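Local coordinates for protein 3-hydroxyacyl-thioester dehydratase X (Mycobacterium tuberculosis, PDB 4OOB) that catalyses the reversible hydration of trans-2-enoyl-CoA to (3R)-3-hydroxyacyl-CoA over a broad range of chain lengths, with a preference for C8 to C12 substrates, at residues Ala25-Val30 / Leu41-Ala46; Phe195-Val200 / Val212-Arg217. All coordinates share one frame; numbering follows the deposited sequence.

Contact 1: Ala25-Val30 / Leu41-Ala46; sequences AAYAAV and LTYPFA
One face of the Tyr27 ring is covered by Tyr43, and Thr42 sits at its edge. Tyr43 presents an edge to that face, so the pair is a T-shaped (edge-to-face) stack with the planes at 82° and the ring centroids 5.1 Å apart. The leading atom is Tyr43 CD1, which lies 3.6 Å from Tyr27 CG and is displaced toward the rim of the ring. Tyr43 CB follows over the same face in a CH-pi contact, 4.2 Å from the Tyr27 centroid. The Tyr43 hydroxyl does not point back into the pair; it is hydrogen-bonded to Asn23, on the same helix as Tyr27. At the far end of the Tyr27 ring, OH is hydrogen-bonded to Thr42 OG1 at 2.7 Å, with OG1 in the plane of the ring. The contact joins helix 21-31 to the start of helix 43-57, the long helix that packs against the antiparallel sheet of this hotdog-fold protein. With CG anti to the backbone N (chi1 174°), the Tyr27 ring points from its own helix toward the second segment. Ala46, one turn further along the second helix, brings CB to 4.2 Å from Tyr27 CE2, in an oblique approach. Ala198 of helix 193-199 and Tyr164 and Val167 of helix 158-167 also touch Tyr27.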
ATOM      1  N   ALA A  25      -0.646 -16.392  -5.028  1.00 21.99           N
ATOM      2  CA  ALA A  25      -1.442 -16.571  -6.261  1.00 22.78           C
ATOM      3  C   ALA A  25      -2.719 -15.786  -6.166  1.00 21.46           C
ATOM      4  O   ALA A  25      -3.120 -15.140  -7.101  1.00 21.80           O
ATOM      5  CB  ALA A  25      -1.766 -18.051  -6.512  1.00 22.23           C
ATOM      6  N   ALA A  26      -3.353 -15.858  -5.006  1.00 21.25           N
ATOM      7  CA  ALA A  26      -4.650 -15.222  -4.827  1.00 20.62           C
ATOM      8  C   ALA A  26      -4.482 -13.724  -4.883  1.00 19.46           C
ATOM      9  O   ALA A  26      -5.347 -13.056  -5.423  1.00 19.77           O
ATOM     10  CB  ALA A  26      -5.292 -15.643  -3.506  1.00 20.30           C
ATOM     11  N   TYR A  27      -3.380 -13.230  -4.299  1.00 19.15           N
ATOM     12  CA  TYR A  27      -2.995 -11.802  -4.285  1.00 18.44           C
ATOM     13  C   TYR A  27      -2.667 -11.317  -5.677  1.00 18.23           C
ATOM     14  O   TYR A  27      -3.141 -10.265  -6.112  1.00 17.59           O
ATOM     15  CB  TYR A  27      -1.771 -11.566  -3.343  1.00 17.80           C
ATOM     16  CG  TYR A  27      -1.153 -10.146  -3.335  1.00 17.26           C
ATOM     17  CD1 TYR A  27      -0.221  -9.732  -4.312  1.00 17.43           C
ATOM     18  CD2 TYR A  27      -1.466  -9.227  -2.330  1.00 17.22           C
ATOM     19  CE1 TYR A  27       0.363  -8.461  -4.276  1.00 16.44           C
ATOM     20  CE2 TYR A  27      -0.891  -7.968  -2.284  1.00 16.54           C
ATOM     21  CZ  TYR A  27       0.012  -7.572  -3.264  1.00 16.16           C
ATOM     22  OH  TYR A  27       0.575  -6.304  -3.198  1.00 15.31           O
ATOM     23  N   ALA A  28      -1.800 -12.044  -6.367  1.00 19.18           N
ATOM     24  CA  ALA A  28      -1.524 -11.711  -7.743  1.00 19.41           C
ATOM     25  C   ALA A  28      -2.847 -11.658  -8.529  1.00 20.29           C
ATOM     26  O   ALA A  28      -3.077 -10.693  -9.257  1.00 22.65           O
ATOM     27  CB  ALA A  28      -0.553 -12.709  -8.339  1.00 20.16           C
ATOM     28  N   ALA A  29      -3.764 -12.617  -8.340  1.00 18.94           N
ATOM     29  CA  ALA A  29      -5.020 -12.595  -9.123  1.00 18.26           C
ATOM     30  C   ALA A  29      -5.871 -11.362  -8.832  1.00 17.64           C
ATOM     31  O   ALA A  29      -6.372 -10.673  -9.750  1.00 17.13           O
ATOM     32  CB  ALA A  29      -5.848 -13.855  -8.868  1.00 18.13           C
ATOM     33  N   VAL A  30      -6.062 -11.080  -7.546  1.00 17.18           N
ATOM     34  CA  VAL A  30      -6.915  -9.933  -7.185  1.00 17.05           C
ATOM     35  C   VAL A  30      -6.304  -8.576  -7.609  1.00 15.95           C
ATOM     36  O   VAL A  30      -7.050  -7.671  -7.996  1.00 14.89           O
ATOM     37  CB  VAL A  30      -7.306  -9.934  -5.690  1.00 17.30           C
ATOM     38  CG1 VAL A  30      -6.116  -9.605  -4.827  1.00 17.93           C
ATOM     39  CG2 VAL A  30      -8.381  -8.903  -5.418  1.00 17.63           C
ATOM     40  N   LEU A  41       6.468  -7.215  -6.180  1.00 16.07           N
ATOM     41  CA  LEU A  41       7.215  -6.209  -5.416  1.00 15.45           C
ATOM     42  C   LEU A  41       6.489  -5.728  -4.174  1.00 14.54           C
ATOM     43  O   LEU A  41       7.105  -5.572  -3.151  1.00 14.35           O
ATOM     44  CB  LEU A  41       7.546  -5.027  -6.346  1.00 14.79           C
ATOM     45  CG  LEU A  41       8.197  -3.805  -5.730  1.00 14.83           C
ATOM     46  CD1 LEU A  41       9.585  -4.091  -5.172  1.00 14.68           C
ATOM     47  CD2 LEU A  41       8.241  -2.662  -6.753  1.00 14.75           C
ATOM     48  N   THR A  42       5.176  -5.490  -4.278  1.00 14.88           N
ATOM     49  CA  THR A  42       4.351  -4.985  -3.148  1.00 14.44           C
ATOM     50  C   THR A  42       3.804  -6.074  -2.172  1.00 14.50           C
ATOM     51  O   THR A  42       3.195  -5.747  -1.164  1.00 13.86           O
ATOM     52  CB  THR A  42       3.130  -4.179  -3.703  1.00 14.52           C
ATOM     53  OG1 THR A  42       2.395  -4.976  -4.657  1.00 14.18           O
ATOM     54  CG2 THR A  42       3.607  -2.908  -4.358  1.00 14.07           C
ATOM     55  N   TYR A  43       4.012  -7.362  -2.490  1.00 14.43           N
ATOM     56  CA  TYR A  43       3.340  -8.423  -1.762  1.00 14.26           C
ATOM     57  C   TYR A  43       3.769  -8.510  -0.279  1.00 13.59           C
ATOM     58  O   TYR A  43       2.957  -8.852   0.574  1.00 12.07           O
ATOM     59  CB  TYR A  43       3.495  -9.790  -2.469  1.00 15.16           C
ATOM     60  CG  TYR A  43       3.032 -10.915  -1.576  1.00 15.98           C
ATOM     61  CD1 TYR A  43       1.692 -11.171  -1.441  1.00 16.15           C
ATOM     62  CD2 TYR A  43       3.924 -11.674  -0.825  1.00 16.18           C
ATOM     63  CE1 TYR A  43       1.240 -12.144  -0.594  1.00 16.70           C
ATOM     64  CE2 TYR A  43       3.476 -12.664   0.018  1.00 16.89           C
ATOM     65  CZ  TYR A  43       2.121 -12.868   0.141  1.00 17.45           C
ATOM     66  OH  TYR A  43       1.574 -13.831   0.969  1.00 19.54           O
ATOM     67  N   PRO A  44       5.053  -8.209   0.018  1.00 13.59           N
ATOM     68  CA  PRO A  44       5.476  -8.324   1.404  1.00 13.71           C
ATOM     69  C   PRO A  44       4.811  -7.300   2.304  1.00 13.70           C
ATOM     70  O   PRO A  44       4.857  -7.462   3.523  1.00 14.01           O
ATOM     71  CB  PRO A  44       7.002  -8.119   1.343  1.00 13.62           C
ATOM     72  CG  PRO A  44       7.351  -8.546  -0.025  1.00 13.70           C
ATOM     73  CD  PRO A  44       6.209  -8.120  -0.899  1.00 13.54           C
ATOM     74  N   PHE A  45       4.149  -6.300   1.725  1.00 13.66           N
ATOM     75  CA  PHE A  45       3.261  -5.492   2.528  1.00 14.27           C
ATOM     76  C   PHE A  45       2.174  -6.373   3.139  1.00 14.73           C
ATOM     77  O   PHE A  45       1.928  -6.313   4.352  1.00 15.06           O
ATOM     78  CB  PHE A  45       2.625  -4.311   1.756  1.00 13.74           C
ATOM     79  CG  PHE A  45       1.708  -3.472   2.608  1.00 13.00           C
ATOM     80  CD1 PHE A  45       2.160  -2.298   3.223  1.00 13.41           C
ATOM     81  CD2 PHE A  45       0.399  -3.831   2.799  1.00 12.84           C
ATOM     82  CE1 PHE A  45       1.316  -1.522   4.014  1.00 13.00           C
ATOM     83  CE2 PHE A  45      -0.451  -3.074   3.619  1.00 12.81           C
ATOM     84  CZ  PHE A  45      -0.004  -1.900   4.196  1.00 12.81           C
ATOM     85  N   ALA A  46       1.483  -7.148   2.324  1.00 15.30           N
ATOM     86  CA  ALA A  46       0.414  -8.013   2.886  1.00 16.40           C
ATOM     87  C   ALA A  46       0.980  -9.045   3.860  1.00 16.44           C
ATOM     88  O   ALA A  46       0.469  -9.273   4.959  1.00 16.94           O
ATOM     89  CB  ALA A  46      -0.377  -8.685   1.788  1.00 16.48           C
TER

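Contact 2: Phe195-Val200 / Val212-Arg217; sequences FTAAAV and VRYSVR
Tyr214 reaches from its strand with the hydroxyl end foremost and meets helix 193-199 at Ala197. The ring is extended from the strand, with CG anti to the backbone N (chi1 180°), and this brings OH to the carbonyl of Ala197. Tyr214 OH donates a hydrogen bond of 2.6 Å to Ala197 O. The donor lies in the carbonyl plane, on a lone pair, with a C=O...donor angle of 123°. The acceptor is near the plane of the phenol ring, at its edge. Ala197 CB also faces the strand and is 4.2 Å from Tyr214 CE2. Val200 and Tyr214 approach at a slant: Val200 CG2 comes to 3.2 Å from Tyr214 OH, a close approach beside the hydrogen bond. The helix here packs on a strand of the antiparallel sheet of the hotdog fold, and both segments belong to the MaoC-like region. Strand 212-218 lies between strands 69-77 and 251-259. Side chains alternate along it, and Tyr214 and Val216, two residues apart, both project toward the helix. Val216 CG2 stands over one face of the Tyr214 ring, 3.4 Å above its plane and toward the rim. The same methyl is 4.3 Å from Ala197 CB, which places Val216 against both the ring and the helix. Around this group, Val257 and Leu201 also touch Tyr214, while Leu154 and Leu241 pack on Val200.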
ATOM      1  N   PHE A 195      -3.985  -1.657  -2.376  1.00 13.51           N
ATOM      2  CA  PHE A 195      -4.600  -2.294  -3.543  1.00 13.63           C
ATOM      3  C   PHE A 195      -4.153  -1.564  -4.785  1.00 14.44           C
ATOM      4  O   PHE A 195      -3.667  -2.149  -5.739  1.00 15.17           O
ATOM      5  CB  PHE A 195      -6.119  -2.299  -3.538  1.00 13.81           C
ATOM      6  CG  PHE A 195      -6.681  -2.804  -4.848  1.00 14.22           C
ATOM      7  CD1 PHE A 195      -6.726  -4.171  -5.120  1.00 14.76           C
ATOM      8  CD2 PHE A 195      -7.048  -1.911  -5.857  1.00 14.13           C
ATOM      9  CE1 PHE A 195      -7.184  -4.659  -6.376  1.00 15.18           C
ATOM     10  CE2 PHE A 195      -7.503  -2.383  -7.103  1.00 14.68           C
ATOM     11  CZ  PHE A 195      -7.592  -3.765  -7.349  1.00 14.57           C
ATOM     12  N   THR A 196      -4.347  -0.264  -4.754  1.00 15.45           N
ATOM     13  CA  THR A 196      -4.097   0.583  -5.887  1.00 16.17           C
ATOM     14  C   THR A 196      -2.581   0.619  -6.157  1.00 15.66           C
ATOM     15  O   THR A 196      -2.162   0.581  -7.310  1.00 15.49           O
ATOM     16  CB  THR A 196      -4.801   1.936  -5.637  1.00 17.34           C
ATOM     17  OG1 THR A 196      -5.628   2.283  -6.760  1.00 21.64           O
ATOM     18  CG2 THR A 196      -3.928   2.985  -5.381  1.00 16.64           C
ATOM     19  N   ALA A 197      -1.751   0.596  -5.108  1.00 14.47           N
ATOM     20  CA  ALA A 197      -0.306   0.651  -5.333  1.00 13.95           C
ATOM     21  C   ALA A 197       0.148  -0.589  -6.047  1.00 13.42           C
ATOM     22  O   ALA A 197       1.109  -0.526  -6.802  1.00 13.03           O
ATOM     23  CB  ALA A 197       0.466   0.802  -4.059  1.00 13.47           C
ATOM     24  N   ALA A 198      -0.521  -1.714  -5.783  1.00 12.59           N
ATOM     25  CA  ALA A 198      -0.167  -2.928  -6.438  1.00 12.55           C
ATOM     26  C   ALA A 198      -0.750  -2.898  -7.849  1.00 13.07           C
ATOM     27  O   ALA A 198      -0.008  -3.125  -8.797  1.00 13.01           O
ATOM     28  CB  ALA A 198      -0.676  -4.126  -5.684  1.00 12.78           C
ATOM     29  N   ALA A 199      -2.051  -2.588  -7.983  1.00 13.03           N
ATOM     30  CA  ALA A 199      -2.757  -2.667  -9.298  1.00 13.31           C
ATOM     31  C   ALA A 199      -2.079  -1.853 -10.432  1.00 13.78           C
ATOM     32  O   ALA A 199      -2.043  -2.280 -11.574  1.00 14.29           O
ATOM     33  CB  ALA A 199      -4.188  -2.237  -9.122  1.00 13.04           C
ATOM     34  N   VAL A 200      -1.485  -0.704 -10.095  1.00 14.23           N
ATOM     35  CA  VAL A 200      -0.802   0.159 -11.112  1.00 14.22           C
ATOM     36  C   VAL A 200       0.476  -0.445 -11.735  1.00 14.51           C
ATOM     37  O   VAL A 200       0.972   0.044 -12.753  1.00 14.09           O
ATOM     38  CB  VAL A 200      -0.484   1.566 -10.566  1.00 13.62           C
ATOM     39  CG1 VAL A 200      -1.771   2.287 -10.210  1.00 13.29           C
ATOM     40  CG2 VAL A 200       0.496   1.515  -9.417  1.00 13.60           C
ATOM     41  N   VAL A 212      15.081  -2.540  -6.862  1.00 19.76           N
ATOM     42  CA  VAL A 212      14.228  -1.415  -7.261  1.00 19.97           C
ATOM     43  C   VAL A 212      13.580  -0.727  -6.073  1.00 19.12           C
ATOM     44  O   VAL A 212      13.307  -1.364  -5.045  1.00 18.44           O
ATOM     45  CB  VAL A 212      13.166  -1.896  -8.325  1.00 20.08           C
ATOM     46  CG1 VAL A 212      12.128  -2.819  -7.741  1.00 19.49           C
ATOM     47  CG2 VAL A 212      12.473  -0.744  -9.011  1.00 21.16           C
ATOM     48  N   ARG A 213      13.336   0.575  -6.216  1.00 19.08           N
ATOM     49  CA  ARG A 213      12.653   1.387  -5.184  1.00 19.55           C
ATOM     50  C   ARG A 213      11.305   1.868  -5.750  1.00 18.61           C
ATOM     51  O   ARG A 213      11.209   2.328  -6.907  1.00 19.00           O
ATOM     52  CB  ARG A 213      13.533   2.601  -4.712  1.00 22.19           C
ATOM     53  CG  ARG A 213      12.915   3.457  -3.565  1.00 23.16           C
ATOM     54  CD  ARG A 213      13.764   4.650  -3.071  1.00 22.80           C
ATOM     55  N   TYR A 214      10.255   1.738  -4.941  1.00 17.08           N
ATOM     56  CA  TYR A 214       8.901   2.144  -5.309  1.00 15.63           C
ATOM     57  C   TYR A 214       8.336   3.084  -4.228  1.00 14.96           C
ATOM     58  O   TYR A 214       8.094   2.672  -3.107  1.00 15.12           O
ATOM     59  CB  TYR A 214       8.052   0.868  -5.487  1.00 14.81           C
ATOM     60  CG  TYR A 214       6.583   1.061  -5.886  1.00 13.95           C
ATOM     61  CD1 TYR A 214       6.197   2.074  -6.784  1.00 14.05           C
ATOM     62  CD2 TYR A 214       5.614   0.235  -5.393  1.00 12.81           C
ATOM     63  CE1 TYR A 214       4.873   2.237  -7.162  1.00 13.81           C
ATOM     64  CE2 TYR A 214       4.290   0.392  -5.770  1.00 13.25           C
ATOM     65  CZ  TYR A 214       3.916   1.394  -6.652  1.00 13.34           C
ATOM     66  OH  TYR A 214       2.579   1.563  -7.015  1.00 13.46           O
ATOM     67  N   SER A 215       8.170   4.352  -4.586  1.00 15.22           N
ATOM     68  CA  SER A 215       7.661   5.418  -3.713  1.00 15.23           C
ATOM     69  C   SER A 215       6.317   5.902  -4.158  1.00 15.27           C
ATOM     70  O   SER A 215       6.151   6.341  -5.289  1.00 14.86           O
ATOM     71  CB  SER A 215       8.587   6.626  -3.746  1.00 16.06           C
ATOM     72  OG  SER A 215       9.819   6.256  -3.151  1.00 17.53           O
ATOM     73  N   VAL A 216       5.365   5.818  -3.247  1.00 15.88           N
ATOM     74  CA  VAL A 216       4.009   6.150  -3.510  1.00 16.38           C
ATOM     75  C   VAL A 216       3.572   7.216  -2.526  1.00 17.17           C
ATOM     76  O   VAL A 216       3.773   7.122  -1.316  1.00 16.89           O
ATOM     77  CB  VAL A 216       3.086   4.913  -3.346  1.00 16.18           C
ATOM     78  CG1 VAL A 216       1.631   5.303  -3.545  1.00 16.70           C
ATOM     79  CG2 VAL A 216       3.455   3.841  -4.357  1.00 16.56           C
ATOM     80  N   ARG A 217       2.920   8.206  -3.075  1.00 18.92           N
ATOM     81  CA  ARG A 217       2.251   9.244  -2.306  1.00 21.76           C
ATOM     82  C   ARG A 217       0.734   9.106  -2.546  1.00 18.20           C
ATOM     83  O   ARG A 217       0.295   9.180  -3.700  1.00 17.33           O
ATOM     84  CB  ARG A 217       2.770  10.595  -2.828  1.00 26.35           C
ATOM     85  CG  ARG A 217       3.019  11.666  -1.794  1.00 34.02           C
ATOM     86  CD  ARG A 217       1.728  12.091  -1.074  1.00 39.54           C
ATOM     87  NE  ARG A 217       2.009  12.393   0.341  1.00 48.96           N
ATOM     88  CZ  ARG A 217       1.102  12.525   1.306  1.00 47.63           C
ATOM     89  NH1 ARG A 217      -0.195  12.399   1.052  1.00 45.85           N
ATOM     90  NH2 ARG A 217       1.517  12.778   2.539  1.00 50.31           N
TER

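The two contacts follow one another along the chain, and their centres are about 12 Å apart. Most of the touches between them run through segment 195-200. Ala198 CB packs 3.3 Å from Thr42 OG1 and 3.5 Å from Tyr27 OH, so the methyl lies beside the hydroxyl pair of contact 1. Ala197, the next residue back, turns its side chain toward strand 212-218 instead. A second join runs directly between Thr42 CG2 and Tyr214 CE2, at 3.7 Å. Earlier on the same helix, Phe195 CE1 packs 3.4 Å from Val30 O. Together the two contacts tie helix 21-31, the start of helix 43-57, helix 193-199 and strand 212-218 into one buried region.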